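Local coordinates for alpha-catenin-like protein hmp-1 (Caenorhabditis elegans, PDB 5XA5) that binds beta-catenin, cadherin and actin filaments at cell junctions and is required for cell migration during body enclosure and for cell shape changes during body elongation, at residues 182-187 and 212-217; 204-209 and 252-257; 171-176 and 219-224; 74-79 and 146-151; 23-28 and 137-142. All coordinates share one frame; numbering follows the deposited sequence.

The chain is the N-terminal piece of hmp-1, seven helices in two bundles that share helix 117-165, as in the N-terminal domain of alpha-catenins. Contact 5 lies in the first bundle and contact 4 where the two bundles meet on helix 117-165; they cross in sequence, with centres about 16 Å apart. Next, in the second bundle, contacts 1 and 3 join helices 169-196 and 200-229, with centres about 14 Å apart, contact 1 lying between contact 3's segments in sequence. Contact 2 pairs helices 200-229 and 234-258, its centre about 12 Å from that of contact 1. The centres of contacts 3 and 5 are about 39 Å apart, consistent with an elongated two-bundle rod whose halves helix 117-165 joins.

Contact 1 of 5, residues 182-187 and 212-217; sequences QIEELD and ALRQTA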
# COMPACT_ATOMS: atom_id res chain seq x y z
N GLN A 182 14.57 11.11 -11.43
CA GLN A 182 13.70 9.96 -11.29
C GLN A 182 14.26 8.96 -10.29
O GLN A 182 13.52 8.37 -9.50
CB GLN A 182 13.47 9.30 -12.65
CG GLN A 182 12.63 10.17 -13.56
CD GLN A 182 12.55 9.64 -14.97
OE1 GLN A 182 13.23 8.68 -15.31
NE2 GLN A 182 11.69 10.24 -15.78
N ILE A 183 15.57 8.78 -10.32
CA ILE A 183 16.21 7.84 -9.40
C ILE A 183 16.19 8.38 -7.98
O ILE A 183 16.01 7.62 -7.03
CB ILE A 183 17.64 7.53 -9.84
CG1 ILE A 183 17.59 6.65 -11.10
CG2 ILE A 183 18.42 6.82 -8.74
CD1 ILE A 183 18.93 6.28 -11.66
N GLU A 184 16.37 9.70 -7.82
CA GLU A 184 16.25 10.29 -6.49
C GLU A 184 14.86 10.10 -5.89
O GLU A 184 14.75 9.76 -4.71
CB GLU A 184 16.60 11.78 -6.53
CG GLU A 184 18.09 12.08 -6.66
CD GLU A 184 18.88 11.84 -5.38
OE1 GLU A 184 18.27 11.69 -4.30
OE2 GLU A 184 20.12 11.82 -5.47
N GLU A 185 13.82 10.30 -6.70
CA GLU A 185 12.43 10.08 -6.30
C GLU A 185 12.20 8.62 -5.91
O GLU A 185 11.60 8.31 -4.88
CB GLU A 185 11.48 10.46 -7.44
CG GLU A 185 10.82 11.82 -7.34
CD GLU A 185 10.50 12.42 -8.71
OE1 GLU A 185 10.72 11.73 -9.74
OE2 GLU A 185 10.01 13.57 -8.76
N LEU A 186 12.68 7.71 -6.76
CA LEU A 186 12.51 6.28 -6.51
C LEU A 186 13.24 5.88 -5.25
O LEU A 186 12.74 5.08 -4.46
CB LEU A 186 13.02 5.47 -7.70
CG LEU A 186 12.92 3.95 -7.64
CD1 LEU A 186 11.47 3.46 -7.56
CD2 LEU A 186 13.63 3.29 -8.83
N ASP A 187 14.44 6.43 -5.06
CA ASP A 187 15.26 6.09 -3.91
C ASP A 187 14.54 6.38 -2.60
O ASP A 187 14.56 5.57 -1.68
CB ASP A 187 16.59 6.85 -3.97
CG ASP A 187 17.58 6.39 -2.93
OD1 ASP A 187 18.39 5.50 -3.24
OD2 ASP A 187 17.54 6.92 -1.80
N ALA A 212 22.60 -1.04 -5.66
CA ALA A 212 23.12 -1.40 -6.98
C ALA A 212 22.65 -0.39 -8.03
O ALA A 212 23.43 0.02 -8.89
CB ALA A 212 22.69 -2.81 -7.36
N LEU A 213 21.38 -0.00 -7.97
CA LEU A 213 20.90 1.03 -8.88
C LEU A 213 21.69 2.33 -8.71
O LEU A 213 22.09 2.94 -9.71
CB LEU A 213 19.40 1.29 -8.68
CG LEU A 213 18.80 2.45 -9.49
CD1 LEU A 213 18.96 2.21 -10.99
CD2 LEU A 213 17.33 2.72 -9.12
N ARG A 214 21.88 2.78 -7.47
CA ARG A 214 22.58 4.04 -7.24
C ARG A 214 24.02 4.02 -7.74
O ARG A 214 24.53 5.04 -8.21
CB ARG A 214 22.57 4.40 -5.75
CG ARG A 214 21.21 4.68 -5.18
CD ARG A 214 20.39 5.60 -6.06
NE ARG A 214 21.02 6.90 -6.32
CZ ARG A 214 20.82 7.99 -5.59
NH1 ARG A 214 20.03 7.96 -4.52
NH2 ARG A 214 21.43 9.12 -5.92
N GLN A 215 24.68 2.88 -7.63
CA GLN A 215 26.06 2.74 -8.09
C GLN A 215 26.15 2.61 -9.60
O GLN A 215 27.09 3.13 -10.23
CB GLN A 215 26.72 1.53 -7.43
CG GLN A 215 27.95 1.02 -8.16
CD GLN A 215 28.23 -0.45 -7.88
OE1 GLN A 215 28.07 -1.30 -8.75
NE2 GLN A 215 28.64 -0.75 -6.65
N THR A 216 25.19 1.91 -10.20
CA THR A 216 25.26 1.59 -11.62
C THR A 216 24.86 2.76 -12.52
O THR A 216 25.44 2.97 -13.58
CB THR A 216 24.37 0.37 -11.95
OG1 THR A 216 24.86 -0.77 -11.24
CG2 THR A 216 24.40 0.08 -13.43
N ALA A 217 23.85 3.53 -12.11
CA ALA A 217 23.38 4.55 -13.04
C ALA A 217 24.46 5.60 -13.45
O ALA A 217 24.55 5.94 -14.63
CB ALA A 217 22.13 5.24 -12.47
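Arg214 spans the gap to helix 169-196 and meets two carboxylates one helical turn apart. Arg214 NH2 donates to Glu184 OE2 at 3.0 Å, a bent bond (N-H...O 139°) that reaches the oxygen from above the carboxylate plane. Arg214 NH1 makes a longer, weak but straighter bond of 3.2 Å to Asp187 OD1, which lies at the guanidinium edge. Both carboxylates stand nearly perpendicular to the guanidinium. Asp187 is the more heavily engaged of the two: its OD1 also forms a salt bridge with Arg210 and its OD2 one with Arg191, so a cluster of positive charge probably keeps this buried acid ionised. The Arg214 chain, bent at chi2 and chi3, slides past Ile183, whose CG2 lies 3.5 Å from Arg214 CD. Deeper in, Ile183 CD1 presses on Ala217 CB at a tight 3.5 Å and meets Leu213 CD1 tip to tip at 4.1 Å. Leu186 and Leu213 cross at about a right angle, with Leu186 CD2 3.8 Å from Leu213 CD2. The two helices run antiparallel with segment axes 11.2 Å apart; helix 117-165 touches Leu186, and helix 234-258 packs on Leu213 through Met247, so that both outer helices contribute to the apolar side of the contact.

Contact 2 of 5, residues 204-209 and 252-257; sequences DDLLAA and NALESV
The small side chain of Ala209 is consistent with the close approach of helices 200-229 and 234-258 here, 8.7 Å between the segment axes, and the CA atoms of Ala209 and Leu254 are the nearest pair across the two segments. The methyl of Ala209 enters a shallow hollow between Ala253 and Leu254. On one side Ala209 CB meets Ala253 CB at 3.7 Å, methyl against methyl; on the other Ala209 CB rests against Leu254 CD2 at 3.6 Å. The Leu254 side chain sets off with CG anti to the carbonyl carbon, and CD2 comes round toward helix 200-229, where it also comes near the backbone oxygen of Leu206. Leu206 leaves its helix with CG anti to the backbone N, so that Leu206 CD1 swings across to meet Leu254 CD2 at 3.9 Å, the two leucines crossing at about a right angle.

One turn further along helix 234-258, Val257 is the matching bump. Its two methyls straddle neighbouring residues: Val257 CG1 sits on Leu206 CB at 3.8 Å, and Val257 CG2 on Asp205 CB at 3.6 Å. Asp205 thus contributes its methylene to the packing. Pro263, in the tail after the helix, touches Asp205, Ala253 and Val257, while Val190 of helix 169-196 backs Leu206 from another direction. Successive helices joined by a short connection and running antiparallel, at 159°, form a helical hairpin, half of the four-helix bundle found in the N-terminal domain of the vinculin/alpha-catenin family.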
# COMPACT_ATOMS: atom_id res chain seq x y z
N ASP A 204 16.34 -6.50 3.21
CA ASP A 204 17.76 -6.48 2.84
C ASP A 204 17.94 -6.57 1.33
O ASP A 204 18.80 -5.89 0.77
CB ASP A 204 18.53 -7.61 3.52
CG ASP A 204 18.58 -7.47 5.03
OD1 ASP A 204 18.35 -6.34 5.52
OD2 ASP A 204 18.89 -8.47 5.70
N ASP A 205 17.13 -7.40 0.68
CA ASP A 205 17.20 -7.54 -0.78
C ASP A 205 16.82 -6.25 -1.49
O ASP A 205 17.41 -5.89 -2.52
CB ASP A 205 16.30 -8.68 -1.26
CG ASP A 205 16.89 -10.05 -0.99
OD1 ASP A 205 18.05 -10.14 -0.54
OD2 ASP A 205 16.18 -11.05 -1.24
N LEU A 206 15.80 -5.56 -0.97
CA LEU A 206 15.36 -4.31 -1.58
C LEU A 206 16.46 -3.26 -1.44
O LEU A 206 16.76 -2.53 -2.39
CB LEU A 206 14.05 -3.82 -0.94
CG LEU A 206 13.31 -2.71 -1.70
CD1 LEU A 206 12.85 -3.22 -3.04
CD2 LEU A 206 12.11 -2.21 -0.91
N LEU A 207 17.07 -3.21 -0.26
CA LEU A 207 18.14 -2.25 -0.03
C LEU A 207 19.36 -2.55 -0.88
O LEU A 207 20.05 -1.63 -1.33
CB LEU A 207 18.52 -2.22 1.46
CG LEU A 207 17.44 -1.51 2.28
CD1 LEU A 207 17.83 -1.52 3.75
CD2 LEU A 207 17.17 -0.08 1.79
N ALA A 208 19.63 -3.83 -1.11
CA ALA A 208 20.76 -4.21 -1.94
C ALA A 208 20.53 -3.77 -3.37
O ALA A 208 21.44 -3.24 -4.02
CB ALA A 208 21.01 -5.70 -1.89
N ALA A 209 19.32 -3.99 -3.87
CA ALA A 209 18.97 -3.57 -5.23
C ALA A 209 19.01 -2.05 -5.35
O ALA A 209 19.49 -1.52 -6.37
CB ALA A 209 17.59 -4.13 -5.63
N ASN A 252 15.34 -4.93 -12.38
CA ASN A 252 14.59 -6.18 -12.25
C ASN A 252 14.58 -6.68 -10.81
O ASN A 252 13.58 -7.24 -10.36
CB ASN A 252 15.17 -7.26 -13.16
CG ASN A 252 14.99 -6.92 -14.62
OD1 ASN A 252 14.25 -6.01 -14.96
ND2 ASN A 252 15.68 -7.66 -15.48
N ALA A 253 15.69 -6.50 -10.11
CA ALA A 253 15.76 -6.91 -8.71
C ALA A 253 14.80 -6.11 -7.83
O ALA A 253 14.11 -6.69 -6.97
CB ALA A 253 17.19 -6.79 -8.20
N LEU A 254 14.73 -4.80 -8.03
CA LEU A 254 13.78 -3.97 -7.29
C LEU A 254 12.36 -4.46 -7.53
O LEU A 254 11.59 -4.64 -6.59
CB LEU A 254 13.88 -2.50 -7.69
CG LEU A 254 15.11 -1.70 -7.22
CD1 LEU A 254 15.19 -0.35 -7.92
CD2 LEU A 254 15.09 -1.49 -5.73
N GLU A 255 12.01 -4.66 -8.79
CA GLU A 255 10.66 -5.11 -9.12
C GLU A 255 10.35 -6.48 -8.53
O GLU A 255 9.28 -6.69 -7.96
CB GLU A 255 10.47 -5.15 -10.64
CG GLU A 255 9.05 -5.50 -11.08
CD GLU A 255 8.81 -5.25 -12.57
OE1 GLU A 255 9.79 -4.95 -13.29
OE2 GLU A 255 7.65 -5.36 -13.01
N SER A 256 11.29 -7.42 -8.68
CA SER A 256 11.15 -8.75 -8.09
C SER A 256 10.86 -8.70 -6.59
O SER A 256 9.91 -9.31 -6.12
CB SER A 256 12.42 -9.58 -8.32
OG SER A 256 12.51 -10.00 -9.67
N VAL A 257 11.69 -7.97 -5.85
CA VAL A 257 11.51 -7.90 -4.39
C VAL A 257 10.23 -7.18 -4.01
O VAL A 257 9.54 -7.59 -3.08
CB VAL A 257 12.73 -7.21 -3.71
CG1 VAL A 257 12.49 -7.02 -2.22
CG2 VAL A 257 13.98 -8.02 -3.94

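Contact 3 of 5, residues 171-176 and 219-224; sequences KVDDLY and LLYTST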
# COMPACT_ATOMS: atom_id res chain seq x y z
N LYS A 171 21.73 14.65 -26.15
CA LYS A 171 20.64 13.77 -25.70
C LYS A 171 21.05 12.97 -24.47
O LYS A 171 20.25 12.80 -23.56
CB LYS A 171 20.20 12.81 -26.81
CG LYS A 171 19.18 13.40 -27.77
CD LYS A 171 18.89 12.43 -28.90
CE LYS A 171 18.22 13.11 -30.09
NZ LYS A 171 18.04 12.14 -31.21
N VAL A 172 22.28 12.47 -24.44
CA VAL A 172 22.72 11.67 -23.30
C VAL A 172 22.70 12.52 -22.02
O VAL A 172 22.22 12.08 -20.97
CB VAL A 172 24.13 11.08 -23.52
CG1 VAL A 172 24.60 10.42 -22.22
CG2 VAL A 172 24.11 10.07 -24.68
N ASP A 173 23.20 13.74 -22.11
CA ASP A 173 23.16 14.63 -20.94
C ASP A 173 21.74 14.98 -20.50
O ASP A 173 21.44 15.00 -19.31
CB ASP A 173 23.92 15.93 -21.23
CG ASP A 173 25.41 15.75 -21.15
OD1 ASP A 173 25.88 14.71 -20.66
OD2 ASP A 173 26.13 16.67 -21.59
N ASP A 174 20.86 15.27 -21.46
CA ASP A 174 19.49 15.64 -21.12
C ASP A 174 18.74 14.47 -20.51
O ASP A 174 17.98 14.63 -19.55
CB ASP A 174 18.73 16.16 -22.34
CG ASP A 174 19.21 17.53 -22.79
OD1 ASP A 174 19.84 18.24 -21.98
OD2 ASP A 174 18.95 17.90 -23.96
N LEU A 175 18.94 13.28 -21.07
CA LEU A 175 18.29 12.11 -20.50
C LEU A 175 18.87 11.79 -19.12
O LEU A 175 18.13 11.40 -18.24
CB LEU A 175 18.43 10.90 -21.43
CG LEU A 175 17.54 11.04 -22.67
CD1 LEU A 175 18.00 10.03 -23.73
CD2 LEU A 175 16.08 10.79 -22.32
N TYR A 176 20.17 11.99 -18.91
CA TYR A 176 20.70 11.69 -17.59
C TYR A 176 20.19 12.74 -16.60
O TYR A 176 19.93 12.42 -15.44
CB TYR A 176 22.23 11.61 -17.56
CG TYR A 176 22.73 11.08 -16.21
CD1 TYR A 176 22.27 9.86 -15.73
CD2 TYR A 176 23.64 11.80 -15.44
CE1 TYR A 176 22.69 9.37 -14.50
CE2 TYR A 176 24.08 11.30 -14.20
CZ TYR A 176 23.59 10.08 -13.75
OH TYR A 176 24.00 9.57 -12.52
N LEU A 219 27.58 5.15 -13.68
CA LEU A 219 28.51 4.47 -14.58
C LEU A 219 27.90 4.27 -15.96
O LEU A 219 28.61 4.28 -16.97
CB LEU A 219 28.92 3.12 -13.98
CG LEU A 219 29.77 3.22 -12.71
CD1 LEU A 219 29.80 1.88 -12.01
CD2 LEU A 219 31.18 3.64 -13.05
N LEU A 220 26.59 4.05 -16.00
CA LEU A 220 25.89 3.95 -17.27
C LEU A 220 25.95 5.29 -18.00
O LEU A 220 26.19 5.33 -19.21
CB LEU A 220 24.44 3.51 -17.06
CG LEU A 220 23.69 3.25 -18.37
CD1 LEU A 220 24.34 2.16 -19.21
CD2 LEU A 220 22.23 2.88 -18.06
N TYR A 221 25.75 6.38 -17.27
CA TYR A 221 25.88 7.72 -17.85
C TYR A 221 27.24 7.90 -18.51
O TYR A 221 27.31 8.28 -19.67
CB TYR A 221 25.66 8.80 -16.79
CG TYR A 221 26.06 10.20 -17.20
CD1 TYR A 221 25.49 10.80 -18.32
CD2 TYR A 221 27.00 10.92 -16.47
CE1 TYR A 221 25.86 12.08 -18.70
CE2 TYR A 221 27.37 12.20 -16.84
CZ TYR A 221 26.80 12.77 -17.97
OH TYR A 221 27.14 14.04 -18.34
N THR A 222 28.32 7.62 -17.79
CA THR A 222 29.60 7.98 -18.35
C THR A 222 30.03 6.99 -19.44
O THR A 222 30.67 7.38 -20.39
CB THR A 222 30.69 8.11 -17.27
OG1 THR A 222 30.72 6.95 -16.45
CG2 THR A 222 30.39 9.31 -16.38
N SER A 223 29.62 5.72 -19.33
CA SER A 223 29.94 4.76 -20.37
C SER A 223 29.18 5.08 -21.66
O SER A 223 29.73 4.95 -22.76
CB SER A 223 29.61 3.33 -19.93
OG SER A 223 28.20 3.14 -19.91
N THR A 224 27.92 5.49 -21.56
CA THR A 224 27.15 5.85 -22.75
C THR A 224 27.68 7.14 -23.38
O THR A 224 27.75 7.27 -24.60
CB THR A 224 25.62 6.02 -22.43
OG1 THR A 224 25.40 7.01 -21.42
CG2 THR A 224 25.04 4.69 -21.98
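An offset tyrosine stack, braced by one hydrogen bond, joins helices 169-196 and 200-229 near the far end of the second bundle, about 31 Å from the centre of the chain. The rings of Tyr176 and Tyr221 lie almost parallel, 9° apart, with centroids separated by 4.3 Å. The offset is large enough to carry the root of one side chain over the other ring: Tyr221 CB stands above the middle of the Tyr176 face, 3.6 Å from the centroid, as a CH-pi contact. Tyr176 CD2 in turn lies over the face of Tyr221, 3.4 Å from Tyr221 CG and displaced toward the rim. Both side chains start with CG anti to the backbone N, yet they cross at about a right angle. Such aromatic pairing bridges two neighbouring antiparallel helices of the four-helix bundle, whose segment axes are 10.3 Å apart here. The far end of the Tyr221 ring is held as well: Tyr221 OH donates to Asp173 OD1 at 2.7 Å, meeting the oxygen from above the carboxylate plane, while OD1 lies in the plane of the tyrosine ring at its edge. The same OD1 forms a salt bridge with Arg225, which would help fix the carboxylate and favour its charged form. Beside the Tyr221 ring, Val172 CG1 touches Tyr221 CD1 at 4.0 Å and Thr224 OG1 at 3.6 Å. Met163 of helix 117-165 packs against Tyr176.

Contact 4 of 5, residues 74-79 and 146-151; sequences SKCPIA and VKVIVD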
# COMPACT_ATOMS: atom_id res chain seq x y z
N SER A 74 -9.24 7.84 -5.90
CA SER A 74 -9.28 8.79 -7.01
C SER A 74 -7.95 9.51 -7.22
O SER A 74 -7.65 9.96 -8.32
CB SER A 74 -10.39 9.82 -6.79
OG SER A 74 -10.02 10.78 -5.82
N LYS A 75 -7.14 9.60 -6.17
CA LYS A 75 -5.86 10.30 -6.25
C LYS A 75 -4.71 9.35 -6.58
O LYS A 75 -3.57 9.79 -6.76
CB LYS A 75 -5.57 11.04 -4.95
CG LYS A 75 -5.74 12.54 -5.04
CD LYS A 75 -4.96 13.27 -3.95
CE LYS A 75 -5.42 14.72 -3.82
NZ LYS A 75 -6.06 15.22 -5.07
N CYS A 76 -5.01 8.05 -6.65
CA CYS A 76 -3.97 7.05 -6.88
C CYS A 76 -3.32 7.28 -8.23
O CYS A 76 -4.00 7.29 -9.25
CB CYS A 76 -4.52 5.63 -6.80
SG CYS A 76 -3.29 4.36 -7.22
N PRO A 77 -1.99 7.46 -8.24
CA PRO A 77 -1.29 7.87 -9.47
C PRO A 77 -1.38 6.87 -10.63
O PRO A 77 -1.05 7.26 -11.74
CB PRO A 77 0.16 8.03 -9.00
CG PRO A 77 0.26 7.27 -7.75
CD PRO A 77 -1.08 7.37 -7.09
N ILE A 78 -1.82 5.64 -10.42
CA ILE A 78 -1.97 4.74 -11.56
C ILE A 78 -3.44 4.53 -11.96
O ILE A 78 -3.79 3.51 -12.56
CB ILE A 78 -1.31 3.36 -11.31
CG1 ILE A 78 -1.94 2.64 -10.12
CG2 ILE A 78 0.22 3.50 -11.16
CD1 ILE A 78 -1.39 1.25 -9.91
N ALA A 79 -4.28 5.52 -11.64
CA ALA A 79 -5.72 5.50 -11.94
C ALA A 79 -5.97 5.24 -13.42
O ALA A 79 -6.83 4.42 -13.79
CB ALA A 79 -6.37 6.80 -11.50
N VAL A 146 2.16 -0.68 -3.94
CA VAL A 146 3.37 -1.30 -4.46
C VAL A 146 3.43 -1.13 -5.98
O VAL A 146 4.50 -0.86 -6.54
CB VAL A 146 3.46 -2.79 -4.08
CG1 VAL A 146 4.48 -3.52 -4.97
CG2 VAL A 146 3.80 -2.94 -2.62
N LYS A 147 2.28 -1.26 -6.64
CA LYS A 147 2.22 -1.11 -8.10
C LYS A 147 2.67 0.28 -8.52
O LYS A 147 3.26 0.46 -9.59
CB LYS A 147 0.81 -1.38 -8.62
CG LYS A 147 0.50 -2.85 -8.81
CD LYS A 147 -0.79 -3.06 -9.58
CE LYS A 147 -0.93 -4.51 -10.03
NZ LYS A 147 -2.23 -4.76 -10.70
N VAL A 148 2.36 1.26 -7.68
CA VAL A 148 2.83 2.62 -7.93
C VAL A 148 4.36 2.70 -7.90
O VAL A 148 4.97 3.37 -8.74
CB VAL A 148 2.21 3.60 -6.92
CG1 VAL A 148 2.86 4.97 -7.01
CG2 VAL A 148 0.71 3.71 -7.17
N ILE A 149 4.99 2.01 -6.96
CA ILE A 149 6.44 1.99 -6.90
C ILE A 149 7.00 1.30 -8.14
O ILE A 149 7.96 1.78 -8.75
CB ILE A 149 6.96 1.28 -5.65
CG1 ILE A 149 6.36 1.93 -4.42
CG2 ILE A 149 8.48 1.40 -5.59
CD1 ILE A 149 6.84 1.32 -3.13
N VAL A 150 6.38 0.19 -8.52
CA VAL A 150 6.84 -0.57 -9.70
C VAL A 150 6.73 0.30 -10.96
O VAL A 150 7.59 0.23 -11.85
CB VAL A 150 6.04 -1.89 -9.86
CG1 VAL A 150 6.34 -2.54 -11.19
CG2 VAL A 150 6.37 -2.84 -8.70
N ASP A 151 5.69 1.12 -11.02
CA ASP A 151 5.51 2.03 -12.16
C ASP A 151 6.68 3.03 -12.23
O ASP A 151 7.15 3.38 -13.33
CB ASP A 151 4.17 2.76 -12.03
CG ASP A 151 3.79 3.53 -13.28
OD1 ASP A 151 3.97 4.77 -13.30
OD2 ASP A 151 3.30 2.90 -14.24
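A type I beta turn from Cys76 to Ala79, closed by a 3.0 Å bond from Ala79 N to Cys76 O, presents its two central residues, Pro77 and Ile78, to the helical segment 146-151. Val148 is the side chain they meet. Its two methyls point at the proline ring: Val148 CG1 lies 3.5 Å from Pro77 CG, and CG2 is almost as near, the two side chains crossing at about a right angle. Val148 CG2 also serves Ile78 CG2, 4.0 Å away, and Cys76 SG at 4.1 Å, so one methyl touches three residues of the loop. Ile78 holds CG1 in the crowded position between its backbone N and carbonyl carbon (chi1 62°), which carries Ile78 CD1 over to Lys147 CB at 3.7 Å. The other branch, Ile78 CG2, brushes Asp151 CB at 4.1 Å. Lys147 gives only its base to the packing; the extended chain leads its ammonium to a salt bridge with Asp82. The loop between helices 51-74 and 83-112 packs at the end of the first bundle against the later half of helix 117-165, where Ile144 adds to the apolar patch under Cys76 and Ile78; Ile149 packs on helices 169-196 and 234-258.

Contact 5 of 5, residues 23-28 and 137-142; sequences KNVLKQ and FLILAD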
# COMPACT_ATOMS: atom_id res chain seq x y z
N LYS A 23 4.42 -3.63 7.45
CA LYS A 23 4.23 -3.63 8.91
C LYS A 23 3.13 -2.68 9.37
O LYS A 23 2.47 -2.92 10.39
CB LYS A 23 5.52 -3.25 9.62
CG LYS A 23 6.62 -4.26 9.54
CD LYS A 23 7.85 -3.65 10.27
CE LYS A 23 9.03 -4.54 10.26
NZ LYS A 23 10.13 -3.93 11.05
N ASN A 24 2.96 -1.58 8.65
CA ASN A 24 1.87 -0.65 8.94
C ASN A 24 0.54 -1.36 8.78
O ASN A 24 -0.31 -1.30 9.66
CB ASN A 24 1.97 0.57 8.01
CG ASN A 24 1.02 1.68 8.40
OD1 ASN A 24 0.41 1.66 9.46
ND2 ASN A 24 0.89 2.67 7.52
N VAL A 25 0.37 -2.07 7.67
CA VAL A 25 -0.86 -2.84 7.45
C VAL A 25 -0.98 -3.98 8.46
O VAL A 25 -2.05 -4.23 9.01
CB VAL A 25 -0.90 -3.42 6.02
CG1 VAL A 25 -2.10 -4.35 5.85
CG2 VAL A 25 -0.95 -2.30 5.01
N LEU A 26 0.13 -4.67 8.70
CA LEU A 26 0.11 -5.84 9.58
C LEU A 26 -0.39 -5.45 10.97
O LEU A 26 -1.25 -6.12 11.53
CB LEU A 26 1.50 -6.49 9.68
CG LEU A 26 1.57 -7.76 10.53
CD1 LEU A 26 0.54 -8.79 10.05
CD2 LEU A 26 2.96 -8.36 10.53
N LYS A 27 0.13 -4.34 11.51
CA LYS A 27 -0.28 -3.94 12.86
C LYS A 27 -1.74 -3.54 12.89
O LYS A 27 -2.46 -3.90 13.82
CB LYS A 27 0.58 -2.79 13.38
CG LYS A 27 2.02 -3.24 13.67
CD LYS A 27 2.76 -2.26 14.56
CE LYS A 27 2.81 -0.89 13.94
NZ LYS A 27 3.47 -0.92 12.61
N GLN A 28 -2.17 -2.82 11.86
CA GLN A 28 -3.57 -2.39 11.81
C GLN A 28 -4.51 -3.58 11.73
O GLN A 28 -5.51 -3.63 12.44
CB GLN A 28 -3.81 -1.48 10.59
CG GLN A 28 -3.25 -0.08 10.75
CD GLN A 28 -3.54 0.79 9.54
OE1 GLN A 28 -4.63 1.36 9.41
NE2 GLN A 28 -2.57 0.89 8.63
N PHE A 137 -9.42 -4.70 2.53
CA PHE A 137 -9.25 -3.47 1.77
C PHE A 137 -7.84 -2.91 1.96
O PHE A 137 -7.22 -2.47 1.00
CB PHE A 137 -10.28 -2.40 2.16
CG PHE A 137 -10.09 -1.10 1.42
CD1 PHE A 137 -10.62 -0.94 0.16
CD2 PHE A 137 -9.40 -0.04 1.99
CE1 PHE A 137 -10.45 0.24 -0.54
CE2 PHE A 137 -9.23 1.16 1.29
CZ PHE A 137 -9.75 1.28 0.02
N LEU A 138 -7.35 -2.93 3.19
CA LEU A 138 -6.02 -2.40 3.45
C LEU A 138 -4.95 -3.23 2.77
O LEU A 138 -3.95 -2.69 2.32
CB LEU A 138 -5.74 -2.32 4.95
CG LEU A 138 -6.66 -1.39 5.74
CD1 LEU A 138 -6.31 -1.44 7.20
CD2 LEU A 138 -6.51 0.03 5.22
N ILE A 139 -5.17 -4.55 2.70
CA ILE A 139 -4.18 -5.44 2.10
C ILE A 139 -4.11 -5.18 0.60
O ILE A 139 -3.03 -5.11 0.01
CB ILE A 139 -4.52 -6.92 2.36
CG1 ILE A 139 -4.17 -7.30 3.80
CG2 ILE A 139 -3.75 -7.83 1.42
CD1 ILE A 139 -4.72 -8.65 4.22
N LEU A 140 -5.29 -5.03 0.00
CA LEU A 140 -5.36 -4.68 -1.41
C LEU A 140 -4.76 -3.30 -1.65
O LEU A 140 -4.04 -3.08 -2.63
CB LEU A 140 -6.81 -4.74 -1.89
CG LEU A 140 -7.01 -4.29 -3.33
CD1 LEU A 140 -6.22 -5.20 -4.25
CD2 LEU A 140 -8.49 -4.30 -3.67
N ALA A 141 -5.03 -2.36 -0.75
CA ALA A 141 -4.49 -1.00 -0.87
C ALA A 141 -2.96 -1.01 -0.90
O ALA A 141 -2.35 -0.27 -1.66
CB ALA A 141 -4.98 -0.11 0.26
N ASP A 142 -2.36 -1.85 -0.06
CA ASP A 142 -0.90 -1.94 -0.04
C ASP A 142 -0.40 -2.48 -1.38
O ASP A 142 0.62 -2.03 -1.89
CB ASP A 142 -0.42 -2.81 1.12
CG ASP A 142 1.10 -2.79 1.26
OD1 ASP A 142 1.62 -1.71 1.58
OD2 ASP A 142 1.74 -3.85 1.07
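From its CB, directed at helix 117-165, Val25 forks into two methyls that divide the work. Val25 CG1, anti to the backbone N, runs to Ile139 CG1 at 4.1 Å, the two side chains crossing at about a right angle, and passes Leu138 CB at 4.3 Å. Val25 CG2, anti to the carbonyl carbon, reaches further along helix 117-165 to Asp142 CB at 4.0 Å and lies just as far from the backbone oxygen of Leu138. A single valine thus fills the groove between Leu138, Ile139 and Asp142, one turn of the helix. These are ordinary van der Waals distances. Gln28, a turn further on, stretches its chain beyond CG until Gln28 OE1 rests 3.9 Å from Leu138 CD1; its NE2 turns back to its own helix, giving weak bonds to Asn24 O and Asn24 OD1, which may restrain the amide's rotation. Asp142 takes part through its methylene, its carboxylate being bound to Arg193 in a salt bridge. A chain of another protein packs on Val25, Gln28 and Ala141 and hydrogen-bonds Asn24 ND2, consistent with a partner-binding surface on this face of the first bundle, beta-catenin being one known partner. The short helix 23-36 runs antiparallel to helix 117-165 (178°), helix 83-112 covers that helix at Phe137 and Leu140, and Asp196 of helix 169-196 bonds the backbone at Lys23 and Asn24.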